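Local coordinates for protein group II chitinase (Ostrinia furnacalis, PDB 6JAV) that probably hydrolyses internal glycosidic bonds of chitin as a family 18 chitinase, seen here as one catalytic domain of a much longer chitin-binding protein with an inhibitor bound, at residues A157-P161 against K162-L166; G283-Y287 against Y288-D292. All coordinates share one frame; numbering follows the deposited sequence.

Contact 1 of 2, residues A157-P161 against K162-L166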
ATOM      1  N   ALA A 157      15.339 -17.737   6.489  1.00 13.72           N
ATOM      2  CA  ALA A 157      16.016 -18.847   7.153  1.00 14.42           C
ATOM      3  C   ALA A 157      15.943 -18.747   8.669  1.00 19.21           C
ATOM      4  O   ALA A 157      16.005 -19.777   9.355  1.00 22.98           O
ATOM      5  CB  ALA A 157      17.472 -18.899   6.675  1.00 15.16           C
ATOM      6  N   VAL A 158      15.814 -17.541   9.214  1.00 14.37           N
ATOM      7  CA  VAL A 158      15.638 -17.365  10.652  1.00 17.26           C
ATOM      8  C   VAL A 158      14.166 -17.309  11.045  1.00 19.71           C
ATOM      9  O   VAL A 158      13.766 -17.864  12.074  1.00 20.77           O
ATOM     10  CB  VAL A 158      16.400 -16.123  11.134  1.00 18.49           C
ATOM     11  CG1 VAL A 158      16.171 -15.934  12.626  1.00 23.83           C
ATOM     12  CG2 VAL A 158      17.895 -16.262  10.831  1.00 21.51           C
ATOM     13  N   LEU A 159      13.332 -16.638  10.250  1.00 14.15           N
ATOM     14  CA  LEU A 159      11.941 -16.442  10.649  1.00 13.35           C
ATOM     15  C   LEU A 159      11.120 -17.716  10.505  1.00 14.40           C
ATOM     16  O   LEU A 159      10.276 -18.011  11.363  1.00 14.89           O
ATOM     17  CB  LEU A 159      11.306 -15.338   9.792  1.00 12.80           C
ATOM     18  CG  LEU A 159      11.849 -13.941  10.037  1.00 12.74           C
ATOM     19  CD1 LEU A 159      11.410 -13.043   8.873  1.00 14.65           C
ATOM     20  CD2 LEU A 159      11.336 -13.395  11.347  1.00 16.51           C
ATOM     21  N   LYS A 160      11.304 -18.447   9.407  1.00 15.35           N
ATOM     22  CA  LYS A 160      10.423 -19.581   9.131  1.00 18.70           C
ATOM     23  C   LYS A 160      10.507 -20.671  10.199  1.00 20.90           C
ATOM     24  O   LYS A 160       9.443 -21.141  10.644  1.00 20.79           O
ATOM     25  CB  LYS A 160      10.641 -20.076   7.694  1.00 19.52           C
ATOM     26  CG  LYS A 160       9.719 -21.204   7.255  1.00 27.93           C
ATOM     27  CD  LYS A 160       9.624 -21.278   5.745  1.00 28.99           C
ATOM     28  CE  LYS A 160       8.392 -20.525   5.296  1.00 40.76           C
ATOM     29  NZ  LYS A 160       7.627 -21.283   4.275  1.00 42.65           N
ATOM     30  N   PRO A 161      11.685 -21.076  10.684  1.00 21.80           N
ATOM     31  CA  PRO A 161      11.727 -22.058  11.788  1.00 24.28           C
ATOM     32  C   PRO A 161      11.040 -21.600  13.066  1.00 27.53           C
ATOM     33  O   PRO A 161      10.546 -22.447  13.819  1.00 27.25           O
ATOM     34  CB  PRO A 161      13.231 -22.289  12.002  1.00 23.99           C
ATOM     35  CG  PRO A 161      13.846 -21.972  10.674  1.00 26.01           C
ATOM     36  CD  PRO A 161      13.027 -20.821  10.124  1.00 23.62           C
ATOM     37  N   LYS A 162      10.992 -20.296  13.345  1.00 18.12           N
ATOM     38  CA  LYS A 162      10.271 -19.770  14.492  1.00 18.95           C
ATOM     39  C   LYS A 162       8.781 -19.588  14.231  1.00 15.75           C
ATOM     40  O   LYS A 162       8.068 -19.115  15.124  1.00 21.56           O
ATOM     41  CB  LYS A 162      10.867 -18.431  14.911  1.00 19.41           C
ATOM     42  CG  LYS A 162      12.296 -18.547  15.386  1.00 24.01           C
ATOM     43  CD  LYS A 162      12.947 -17.181  15.454  1.00 26.52           C
ATOM     44  CE  LYS A 162      14.243 -17.222  16.221  1.00 29.87           C
ATOM     45  NZ  LYS A 162      13.972 -17.483  17.649  1.00 31.68           N
ATOM     46  N   GLY A 163       8.296 -19.948  13.048  1.00 16.42           N
ATOM     47  CA  GLY A 163       6.891 -19.758  12.751  1.00 15.21           C
ATOM     48  C   GLY A 163       6.502 -18.316  12.492  1.00 16.73           C
ATOM     49  O   GLY A 163       5.332 -17.956  12.653  1.00 19.14           O
ATOM     50  N   LEU A 164       7.464 -17.479  12.122  1.00 13.35           N
ATOM     51  CA  LEU A 164       7.225 -16.057  11.891  1.00 12.75           C
ATOM     52  C   LEU A 164       7.087 -15.826  10.392  1.00 12.11           C
ATOM     53  O   LEU A 164       7.658 -16.559   9.574  1.00 13.41           O
ATOM     54  CB  LEU A 164       8.369 -15.221  12.457  1.00 13.51           C
ATOM     55  CG  LEU A 164       8.487 -15.288  13.997  1.00 13.51           C
ATOM     56  CD1 LEU A 164       9.774 -14.634  14.467  1.00 16.53           C
ATOM     57  CD2 LEU A 164       7.266 -14.594  14.627  1.00 19.24           C
ATOM     58  N   LEU A 165       6.300 -14.810  10.037  1.00 10.79           N
ATOM     59  CA  LEU A 165       5.951 -14.510   8.654  1.00 10.55           C
ATOM     60  C   LEU A 165       6.941 -13.530   8.035  1.00 10.10           C
ATOM     61  O   LEU A 165       7.571 -12.714   8.724  1.00 10.19           O
ATOM     62  CB  LEU A 165       4.549 -13.903   8.590  1.00 11.86           C
ATOM     63  CG  LEU A 165       3.448 -14.827   9.147  1.00 12.80           C
ATOM     64  CD1 LEU A 165       2.149 -14.088   9.384  1.00 14.77           C
ATOM     65  CD2 LEU A 165       3.239 -16.015   8.188  1.00 14.03           C
ATOM     66  N   LEU A 166       7.088 -13.625   6.720  1.00 10.10           N
ATOM     67  CA  LEU A 166       7.898 -12.684   5.965  1.00  8.70           C
ATOM     68  C   LEU A 166       7.141 -12.314   4.699  1.00  8.87           C
ATOM     69  O   LEU A 166       6.713 -13.194   3.950  1.00 10.52           O
ATOM     70  CB  LEU A 166       9.267 -13.307   5.607  1.00  9.28           C
ATOM     71  CG  LEU A 166      10.203 -12.371   4.858  1.00  8.90           C
ATOM     72  CD1 LEU A 166      10.589 -11.150   5.712  1.00 12.76           C
ATOM     73  CD2 LEU A 166      11.453 -13.125   4.366  1.00 10.54           C
TER
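Leu164 N and Gly163 N approach the flat peptide carbonyls of Leu159 and Lys160 from above their planes. Leu164 N bonds to Leu159 O at 3.0 Å. Gly163 N lies further out, 61° from the Lys160 carbonyl plane, and bonds to Lys160 O at 2.9 Å. Lys162 N adds a weak third bond, to Leu159 O at 3.1 Å. The pair of stronger bonds is a Schellman motif, with Gly163 at positive phi as C-prime and a type I turn from Lys160 to Gly163. Its usual apolar contact is present: Leu159 CD2 packs on Leu164 CB at 3.7 Å, the two side chains crossing at about a right angle. The torsions of Leu159 (chi1 -68°, chi2 165°) send its other branch to strand 165-170, where CD1 meets Leu166 CD1 at 3.8 Å. Leu159 also touches Leu115 of helix 101-118, and Val158 packs on Val108 and Val112 of the same helix. On the exposed side the aliphatic part of Lys162 passes Val158 O, with CD 3.5 Å away, before NZ forms a salt bridge with Glu116. Donors from the turn thus serve carbonyls at the end of helix 143-159 while Leu159 packs on both turn and strand, consistent with a tight alpha-to-beta turn in the beta-alpha-beta unit 122-126, 143-159, 165-170.

Contact 2 of 2, residues G283-Y287 against Y288-D292; sequences GFLAY and YEICD
Glu289 OE1 is held by two partners: Ala286 N donates to it at 2.8 Å, nearly straight (165°), onto the anti lone pair of OE1, the one turned away from OE2, and Thr279 OG1 is the second. OE2 takes Tyr278 N, so both oxygens of this buried carboxylate are engaged and its rotation is fixed. Ala286 is the N-cap, and the bond from its N to Glu289 is one half of a capping box; alanine has no side-chain acceptor to return the other. The first helical turns follow, Ile290 N to Ala286 O at 3.0 Å and Cys291 N to Tyr287 O at 2.8 Å. Ala286 CB sits over one face of the Tyr288 ring, 3.9 Å from its centroid, a CH-pi contact made possible by chi1 of 66°, which turns the ring back along the chain. Cys291 CB lies over a face of the Tyr287 ring, and SG, disulfide-bonded to Cys357, approaches that ring obliquely. Leu285 CB packs on Ile290 CG1 at 3.7 Å. Strand 284-286, antiparallel to strand 244-257, meets segment 288-292 of helix 287-296 at 83°; the Tyr287 ring, its OH hydrogen-bonded to Gln359, packs against Pro363 and Leu364 of helix 363-373.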
ATOM      1  N   GLY A 283      -1.241  17.029  -3.137  1.00 13.26           N
ATOM      2  CA  GLY A 283      -1.318  15.923  -4.083  1.00 12.95           C
ATOM      3  C   GLY A 283      -2.024  14.685  -3.564  1.00 12.72           C
ATOM      4  O   GLY A 283      -2.167  13.705  -4.308  1.00 12.90           O
ATOM      5  N   PHE A 284      -2.493  14.707  -2.322  1.00 11.58           N
ATOM      6  CA  PHE A 284      -3.060  13.535  -1.675  1.00 11.52           C
ATOM      7  C   PHE A 284      -4.345  13.927  -0.964  1.00 11.54           C
ATOM      8  O   PHE A 284      -4.390  14.968  -0.304  1.00 13.35           O
ATOM      9  CB  PHE A 284      -2.033  13.075  -0.638  1.00 15.22           C
ATOM     10  CG  PHE A 284      -2.427  11.851   0.145  1.00 14.06           C
ATOM     11  CD1 PHE A 284      -2.085  10.573  -0.299  1.00 15.87           C
ATOM     12  CD2 PHE A 284      -3.082  11.987   1.371  1.00 17.09           C
ATOM     13  CE1 PHE A 284      -2.422   9.445   0.469  1.00 18.31           C
ATOM     14  CE2 PHE A 284      -3.418  10.868   2.130  1.00 17.57           C
ATOM     15  CZ  PHE A 284      -3.070   9.605   1.684  1.00 15.68           C
ATOM     16  N   LEU A 285      -5.376  13.087  -1.046  1.00 10.52           N
ATOM     17  CA  LEU A 285      -6.566  13.279  -0.214  1.00  9.63           C
ATOM     18  C   LEU A 285      -7.075  11.929   0.274  1.00 11.08           C
ATOM     19  O   LEU A 285      -7.174  10.977  -0.506  1.00 10.56           O
ATOM     20  CB  LEU A 285      -7.724  13.975  -0.972  1.00 12.87           C
ATOM     21  CG  LEU A 285      -7.501  15.436  -1.376  1.00 10.90           C
ATOM     22  CD1 LEU A 285      -8.613  15.908  -2.298  1.00 12.35           C
ATOM     23  CD2 LEU A 285      -7.407  16.348  -0.143  1.00 11.82           C
ATOM     24  N   ALA A 286      -7.438  11.847   1.549  1.00 10.17           N
ATOM     25  CA  ALA A 286      -8.034  10.622   2.054  1.00  9.44           C
ATOM     26  C   ALA A 286      -9.425  10.443   1.454  1.00 10.39           C
ATOM     27  O   ALA A 286     -10.068  11.413   1.041  1.00 10.94           O
ATOM     28  CB  ALA A 286      -8.171  10.711   3.580  1.00 10.71           C
ATOM     29  N   TYR A 287      -9.903   9.197   1.396  1.00 10.11           N
ATOM     30  CA  TYR A 287     -11.271   8.983   0.942  1.00  9.86           C
ATOM     31  C   TYR A 287     -12.264   9.833   1.734  1.00 12.66           C
ATOM     32  O   TYR A 287     -13.204  10.391   1.163  1.00 12.18           O
ATOM     33  CB  TYR A 287     -11.667   7.496   0.985  1.00 11.29           C
ATOM     34  CG  TYR A 287     -13.089   7.324   0.494  1.00 10.43           C
ATOM     35  CD1 TYR A 287     -13.376   7.433  -0.860  1.00 12.68           C
ATOM     36  CD2 TYR A 287     -14.136   7.168   1.383  1.00 13.61           C
ATOM     37  CE1 TYR A 287     -14.683   7.325  -1.336  1.00 15.85           C
ATOM     38  CE2 TYR A 287     -15.456   7.067   0.921  1.00 15.33           C
ATOM     39  CZ  TYR A 287     -15.701   7.144  -0.436  1.00 16.49           C
ATOM     40  OH  TYR A 287     -16.995   7.056  -0.932  1.00 23.48           O
ATOM     41  N   TYR A 288     -12.070   9.969   3.055  1.00 10.56           N
ATOM     42  CA  TYR A 288     -13.037  10.755   3.828  1.00 11.45           C
ATOM     43  C   TYR A 288     -12.959  12.252   3.535  1.00 13.14           C
ATOM     44  O   TYR A 288     -13.912  12.989   3.843  1.00 15.81           O
ATOM     45  CB  TYR A 288     -12.932  10.456   5.335  1.00 10.70           C
ATOM     46  CG  TYR A 288     -11.646  10.874   6.013  1.00 11.05           C
ATOM     47  CD1 TYR A 288     -11.400  12.220   6.368  1.00 10.54           C
ATOM     48  CD2 TYR A 288     -10.673   9.920   6.342  1.00 10.24           C
ATOM     49  CE1 TYR A 288     -10.230  12.587   6.996  1.00 10.52           C
ATOM     50  CE2 TYR A 288      -9.491  10.283   6.967  1.00  9.70           C
ATOM     51  CZ  TYR A 288      -9.263  11.617   7.289  1.00 10.33           C
ATOM     52  OH  TYR A 288      -8.104  11.981   7.936  1.00 12.59           O
ATOM     53  N   GLU A 289     -11.850  12.724   2.979  1.00 10.42           N
ATOM     54  CA  GLU A 289     -11.787  14.096   2.480  1.00  9.80           C
ATOM     55  C   GLU A 289     -12.474  14.223   1.124  1.00 13.13           C
ATOM     56  O   GLU A 289     -13.186  15.211   0.861  1.00 12.02           O
ATOM     57  CB  GLU A 289     -10.325  14.530   2.413  1.00 10.80           C
ATOM     58  CG  GLU A 289      -9.710  14.719   3.829  1.00 11.14           C
ATOM     59  CD  GLU A 289      -8.213  14.937   3.822  1.00 13.08           C
ATOM     60  OE1 GLU A 289      -7.466  14.223   3.104  1.00 11.85           O
ATOM     61  OE2 GLU A 289      -7.719  15.809   4.583  1.00 13.36           O
ATOM     62  N   ILE A 290     -12.295  13.223   0.258  1.00 11.45           N
ATOM     63  CA  ILE A 290     -12.898  13.259  -1.080  1.00 10.25           C
ATOM     64  C   ILE A 290     -14.415  13.160  -0.993  1.00 12.64           C
ATOM     65  O   ILE A 290     -15.145  13.917  -1.649  1.00 12.33           O
ATOM     66  CB  ILE A 290     -12.306  12.110  -1.922  1.00  9.56           C
ATOM     67  CG1 ILE A 290     -10.818  12.341  -2.159  1.00 10.10           C
ATOM     68  CG2 ILE A 290     -13.076  11.970  -3.254  1.00 11.91           C
ATOM     69  CD1 ILE A 290     -10.117  11.107  -2.754  1.00 11.57           C
ATOM     70  N   CYS A 291     -14.923  12.205  -0.202  1.00 11.59           N
ATOM     71  CA  CYS A 291     -16.368  12.016  -0.164  1.00 11.92           C
ATOM     72  C   CYS A 291     -17.075  13.248   0.400  1.00 12.56           C
ATOM     73  O   CYS A 291     -18.183  13.582  -0.049  1.00 14.90           O
ATOM     74  CB  CYS A 291     -16.739  10.712   0.550  1.00 16.98           C
ATOM     75  SG  CYS A 291     -16.302  10.596   2.306  1.00 19.23           S
ATOM     76  N   ASP A 292     -16.441  13.955   1.336  1.00 12.30           N
ATOM     77  CA  ASP A 292     -17.029  15.188   1.855  1.00 14.27           C
ATOM     78  C   ASP A 292     -17.070  16.271   0.784  1.00 12.43           C
ATOM     79  O   ASP A 292     -18.047  17.034   0.698  1.00 13.25           O
ATOM     80  CB  ASP A 292     -16.229  15.685   3.059  1.00 15.03           C
ATOM     81  CG  ASP A 292     -16.845  16.955   3.676  1.00 17.07           C
ATOM     82  OD1 ASP A 292     -18.019  16.887   4.050  1.00 22.88           O
ATOM     83  OD2 ASP A 292     -16.150  17.984   3.777  1.00 26.70           O
TER

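Contact 1 comes first along the chain and closes well before contact 2 opens. Their centres are 38 Å apart, on opposite sides of the chain's centre, and their nearest atoms stay about 24 Å apart. Both belong to the family 18 catalytic domain, a TIM barrel. Contact 1 is a helix-to-strand turn of the barrel wall, leading from helix 143-159 into strand 165-170. Contact 2 runs the other way, from strand into helix, in the region between barrel strands 244-257 and 342-346, where family 18 chitinases commonly carry an alpha/beta insertion. Phe284 of contact 2 touches the bound inhibitor; contact 1 holds none of the residues lining that pocket.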